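Local structure of cytoplasmic export protein 1 (Saccharomyces cerevisiae, 3VWA) at residues A[440-444]-A[460-465]; A[487-493]-A[525-530]. The protein binds tRNA and takes part in nuclear tRNA export at the nuclear pore complex, where it may collect tRNAs from export receptors and deliver them to the translation machinery. All blocks are in the same frame, centred on the assembly; numbering follows the deposited sequence.

Contact 1 (A[440-444]-A[460-465])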
# COMPACT_ATOMS: atom_id res chain seq x y z
N VAL A 440 34.41 5.64 -10.00
CA VAL A 440 35.35 4.53 -9.80
C VAL A 440 34.87 3.50 -8.72
O VAL A 440 35.14 2.28 -8.84
CB VAL A 440 36.84 5.05 -9.63
CG1 VAL A 440 37.07 5.78 -8.32
CG2 VAL A 440 37.84 3.91 -9.76
N ILE A 441 34.17 4.01 -7.72
CA ILE A 441 33.50 3.22 -6.66
C ILE A 441 32.44 2.37 -7.33
O ILE A 441 32.47 1.15 -7.19
CB ILE A 441 32.89 4.15 -5.57
CG1 ILE A 441 33.96 5.07 -4.98
CG2 ILE A 441 32.28 3.36 -4.42
CD1 ILE A 441 35.02 4.36 -4.17
N ILE A 442 31.60 2.99 -8.16
CA ILE A 442 30.50 2.23 -8.80
C ILE A 442 31.03 1.17 -9.76
O ILE A 442 30.47 0.04 -9.84
CB ILE A 442 29.47 3.16 -9.54
CG1 ILE A 442 28.68 4.09 -8.58
CG2 ILE A 442 28.49 2.37 -10.35
CD1 ILE A 442 28.24 3.40 -7.27
N ILE A 443 32.07 1.53 -10.53
CA ILE A 443 32.66 0.56 -11.42
C ILE A 443 33.24 -0.66 -10.62
O ILE A 443 33.11 -1.79 -11.08
CB ILE A 443 33.78 1.15 -12.28
CG1 ILE A 443 33.19 2.13 -13.28
CG2 ILE A 443 34.60 0.03 -12.94
CD1 ILE A 443 34.25 2.99 -13.94
N SER A 444 33.89 -0.42 -9.48
CA SER A 444 34.41 -1.50 -8.66
C SER A 444 33.29 -2.38 -8.19
O SER A 444 33.35 -3.61 -8.30
CB SER A 444 35.09 -0.95 -7.43
OG SER A 444 36.15 -0.15 -7.83
N ILE A 460 39.05 -4.23 -17.26
CA ILE A 460 38.14 -3.20 -16.80
C ILE A 460 38.57 -2.49 -15.52
O ILE A 460 38.56 -1.25 -15.44
CB ILE A 460 36.74 -3.81 -16.63
CG1 ILE A 460 36.18 -4.13 -18.03
CG2 ILE A 460 35.85 -2.89 -15.79
CD1 ILE A 460 34.91 -4.95 -17.93
N LEU A 461 38.96 -3.27 -14.53
CA LEU A 461 39.38 -2.64 -13.29
C LEU A 461 40.69 -1.87 -13.44
O LEU A 461 40.79 -0.69 -13.00
CB LEU A 461 39.49 -3.69 -12.15
CG LEU A 461 38.12 -4.25 -11.70
CD1 LEU A 461 38.24 -5.51 -10.83
CD2 LEU A 461 37.21 -3.16 -11.08
N ALA A 462 41.69 -2.52 -14.06
CA ALA A 462 43.02 -1.88 -14.19
C ALA A 462 42.89 -0.58 -14.92
O ALA A 462 43.50 0.42 -14.51
CB ALA A 462 44.07 -2.76 -14.87
N THR A 463 42.10 -0.58 -16.00
CA THR A 463 41.91 0.64 -16.81
C THR A 463 41.20 1.77 -16.02
O THR A 463 41.57 2.95 -16.11
CB THR A 463 41.07 0.37 -18.08
OG1 THR A 463 41.59 -0.75 -18.82
CG2 THR A 463 41.02 1.62 -18.97
N ALA A 464 40.15 1.42 -15.30
CA ALA A 464 39.40 2.41 -14.55
C ALA A 464 40.25 3.00 -13.42
O ALA A 464 40.18 4.21 -13.16
CB ALA A 464 38.12 1.78 -14.00
N PHE A 465 41.03 2.15 -12.74
CA PHE A 465 41.88 2.63 -11.64
C PHE A 465 43.07 3.49 -12.12
O PHE A 465 43.45 4.47 -11.49
CB PHE A 465 42.43 1.44 -10.85
CG PHE A 465 41.40 0.67 -10.06
CD1 PHE A 465 40.38 1.33 -9.37
CD2 PHE A 465 41.48 -0.70 -9.96
CE1 PHE A 465 39.44 0.61 -8.61
CE2 PHE A 465 40.56 -1.40 -9.20
CZ PHE A 465 39.54 -0.75 -8.53
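Helices 433-446 and 454-469 run antiparallel here, their short segments meeting at 173° with axes 10.3 Å apart, the arrangement of a helical hairpin in the HEAT-repeat part of the protein. Ala-464, with only a methyl to offer, leaves room for Ile-443: in the m,t rotamer both CD1 and CG2 of Ile-443 lie 4.1 Å from Ala-464 CB, and CG2 also comes within 4.3 Å of Ile-460 CG2. Leu-461, also m,t, starts sideways but brings CD2 to 4.1 Å from Ser-444 CA. Phe-465 likewise leaves its helix sideways, and its m rotamer carries the ring back to Val-440, whose CG2 sits 3.6 Å from CD1 of the ring. Ser-444 OG lies 3.5 Å from CE1 of Phe-465, at the ring edge. Its m rotamer turns this hydroxyl onto its own helix, where OG donates to Val-440 O at 2.8 Å. With that polar group satisfied locally, the two segments are held together by apolar packing and shape.

Contact 2 (A[487-493]-A[525-530])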
# COMPACT_ATOMS: atom_id res chain seq x y z
N SER A 487 39.68 -4.73 -4.07
CA SER A 487 39.64 -5.61 -5.25
C SER A 487 40.66 -6.68 -5.26
O SER A 487 40.72 -7.47 -6.21
CB SER A 487 39.85 -4.80 -6.51
OG SER A 487 38.65 -4.10 -6.72
N ILE A 488 41.49 -6.70 -4.22
CA ILE A 488 42.64 -7.59 -4.20
C ILE A 488 42.20 -9.03 -4.37
O ILE A 488 42.85 -9.81 -5.06
CB ILE A 488 43.51 -7.38 -2.92
CG1 ILE A 488 44.86 -8.03 -3.09
CG2 ILE A 488 42.80 -7.88 -1.64
CD1 ILE A 488 45.86 -7.72 -1.98
N GLU A 489 41.08 -9.41 -3.76
CA GLU A 489 40.59 -10.77 -3.94
C GLU A 489 40.14 -11.09 -5.36
O GLU A 489 39.93 -12.27 -5.67
CB GLU A 489 39.42 -11.08 -3.01
CG GLU A 489 39.11 -10.02 -2.01
CD GLU A 489 38.23 -10.56 -0.91
OE1 GLU A 489 37.12 -9.98 -0.75
OE2 GLU A 489 38.65 -11.59 -0.26
N LEU A 490 39.97 -10.07 -6.21
CA LEU A 490 39.55 -10.32 -7.62
C LEU A 490 40.73 -10.44 -8.59
O LEU A 490 40.53 -10.71 -9.78
CB LEU A 490 38.62 -9.23 -8.11
CG LEU A 490 37.44 -8.84 -7.22
CD1 LEU A 490 36.70 -7.63 -7.76
CD2 LEU A 490 36.49 -10.03 -7.04
N PHE A 491 41.94 -10.20 -8.07
CA PHE A 491 43.17 -10.36 -8.84
C PHE A 491 43.99 -11.53 -8.32
O PHE A 491 44.50 -11.53 -7.12
CB PHE A 491 44.03 -9.08 -8.78
CG PHE A 491 43.30 -7.85 -9.22
CD1 PHE A 491 42.75 -7.76 -10.48
CD2 PHE A 491 43.22 -6.75 -8.38
CE1 PHE A 491 42.07 -6.61 -10.87
CE2 PHE A 491 42.59 -5.57 -8.78
CZ PHE A 491 42.00 -5.51 -10.03
N ASP A 492 44.14 -12.54 -9.18
CA ASP A 492 45.06 -13.63 -8.84
C ASP A 492 46.51 -13.12 -9.03
O ASP A 492 46.73 -12.00 -9.53
CB ASP A 492 44.83 -14.85 -9.72
CG ASP A 492 45.02 -14.54 -11.20
OD1 ASP A 492 45.68 -13.54 -11.55
OD2 ASP A 492 44.56 -15.32 -12.04
N VAL A 493 47.49 -13.91 -8.61
CA VAL A 493 48.84 -13.37 -8.49
C VAL A 493 49.41 -13.15 -9.84
O VAL A 493 50.26 -12.32 -10.02
CB VAL A 493 49.84 -14.23 -7.66
CG1 VAL A 493 49.63 -14.02 -6.16
CG2 VAL A 493 49.77 -15.71 -8.07
N GLU A 525 50.62 -4.68 0.64
CA GLU A 525 49.67 -5.77 0.77
C GLU A 525 49.60 -6.60 -0.56
O GLU A 525 49.50 -7.83 -0.54
CB GLU A 525 48.32 -5.19 1.22
CG GLU A 525 47.18 -6.21 1.23
CD GLU A 525 45.82 -5.58 1.52
OE1 GLU A 525 44.84 -6.37 1.49
OE2 GLU A 525 45.73 -4.33 1.80
N TYR A 526 49.72 -5.93 -1.72
CA TYR A 526 49.69 -6.67 -3.00
C TYR A 526 50.99 -7.44 -3.22
O TYR A 526 50.98 -8.55 -3.74
CB TYR A 526 49.49 -5.71 -4.17
CG TYR A 526 48.03 -5.48 -4.57
CD1 TYR A 526 47.52 -6.05 -5.73
CD2 TYR A 526 47.20 -4.67 -3.81
CE1 TYR A 526 46.18 -5.83 -6.12
CE2 TYR A 526 45.88 -4.42 -4.17
CZ TYR A 526 45.37 -4.98 -5.34
OH TYR A 526 44.06 -4.72 -5.68
N LEU A 527 52.11 -6.81 -2.85
CA LEU A 527 53.42 -7.44 -2.82
C LEU A 527 53.48 -8.69 -1.97
O LEU A 527 54.12 -9.70 -2.36
CB LEU A 527 54.49 -6.47 -2.28
CG LEU A 527 54.88 -5.33 -3.21
CD1 LEU A 527 55.91 -4.50 -2.46
CD2 LEU A 527 55.43 -5.89 -4.54
N GLU A 528 52.86 -8.59 -0.80
CA GLU A 528 52.80 -9.72 0.16
C GLU A 528 52.01 -10.85 -0.44
O GLU A 528 52.43 -12.02 -0.38
CB GLU A 528 52.14 -9.28 1.47
CG GLU A 528 53.11 -9.04 2.63
CD GLU A 528 53.17 -7.59 3.12
OE1 GLU A 528 54.20 -6.91 2.84
OE2 GLU A 528 52.21 -7.13 3.80
N LYS A 529 50.88 -10.51 -1.07
CA LYS A 529 50.09 -11.55 -1.72
C LYS A 529 50.91 -12.27 -2.78
O LYS A 529 50.96 -13.50 -2.81
CB LYS A 529 48.75 -11.02 -2.22
CG LYS A 529 48.06 -11.98 -3.18
CD LYS A 529 46.55 -11.73 -3.27
CE LYS A 529 45.97 -12.50 -4.44
NZ LYS A 529 44.49 -12.27 -4.38
N LEU A 530 51.62 -11.50 -3.62
CA LEU A 530 52.48 -12.07 -4.67
C LEU A 530 53.61 -12.89 -4.12
O LEU A 530 53.90 -13.99 -4.64
CB LEU A 530 53.05 -10.99 -5.60
CG LEU A 530 54.06 -11.28 -6.73
CD1 LEU A 530 53.61 -12.40 -7.69
CD2 LEU A 530 54.35 -9.98 -7.52
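Ser-487, whose OG is hydrogen-bonded to Gly-483 O, only brushes the phenol of Tyr-526. Ile-488 points straight at helix 513-536: its CG1 lies 3.8 Å from the centroid of the Tyr-526 ring and 11° off the normal, a CH-pi contact, and its CD1 reaches Glu-525 CG at 3.8 Å. Ile-488 opens a short 3-10 turn, 488-490, in which Leu-490 N is bonded to Ser-487 O at 2.7 Å. This is the connection between helices 474-487 and 493-504, packed against helix 513-536, the second helix of HEAT repeat 494-530, which continues past the repeat. Phe-491 meets Tyr-526 edge to edge, CD2 being 3.5 Å from OH, and that hydroxyl is hydrogen-bonded to Leu-484 O. The extended all-t side chain of Lys-529 brings NZ to two carbonyls of the connection, Ile-488 O at 3.0 Å and Phe-491 O at 2.8 Å. Asp-492 turns away and N-caps helix 493-504, after which Val-493 sets CG1 3.8 Å from Leu-530 CA and CB 4.2 Å from Leu-530 CD1.

Contacts 1 and 2 follow one another along the chain, in the C-terminal HEAT-repeat region, with centres about 16 Å apart and lying about 39 and 48 Å from the centre of the chain. Helix 454-469 connects them directly: Leu-461 CB is 3.8 Å from Phe-491 CZ, Leu-461 CD1 is 4.0 Å from Leu-490 CD1, and Phe-465 CZ is 3.9 Å from Ser-487 OG. Leu-461 and Phe-465 therefore serve both the hairpin of contact 1 and the turn of contact 2. Helix 493-504 adds a second bridge, with Val-503 on Phe-465 and Ile-500 on Tyr-526, consistent with the shared apolar interior of successive helices in a HEAT solenoid.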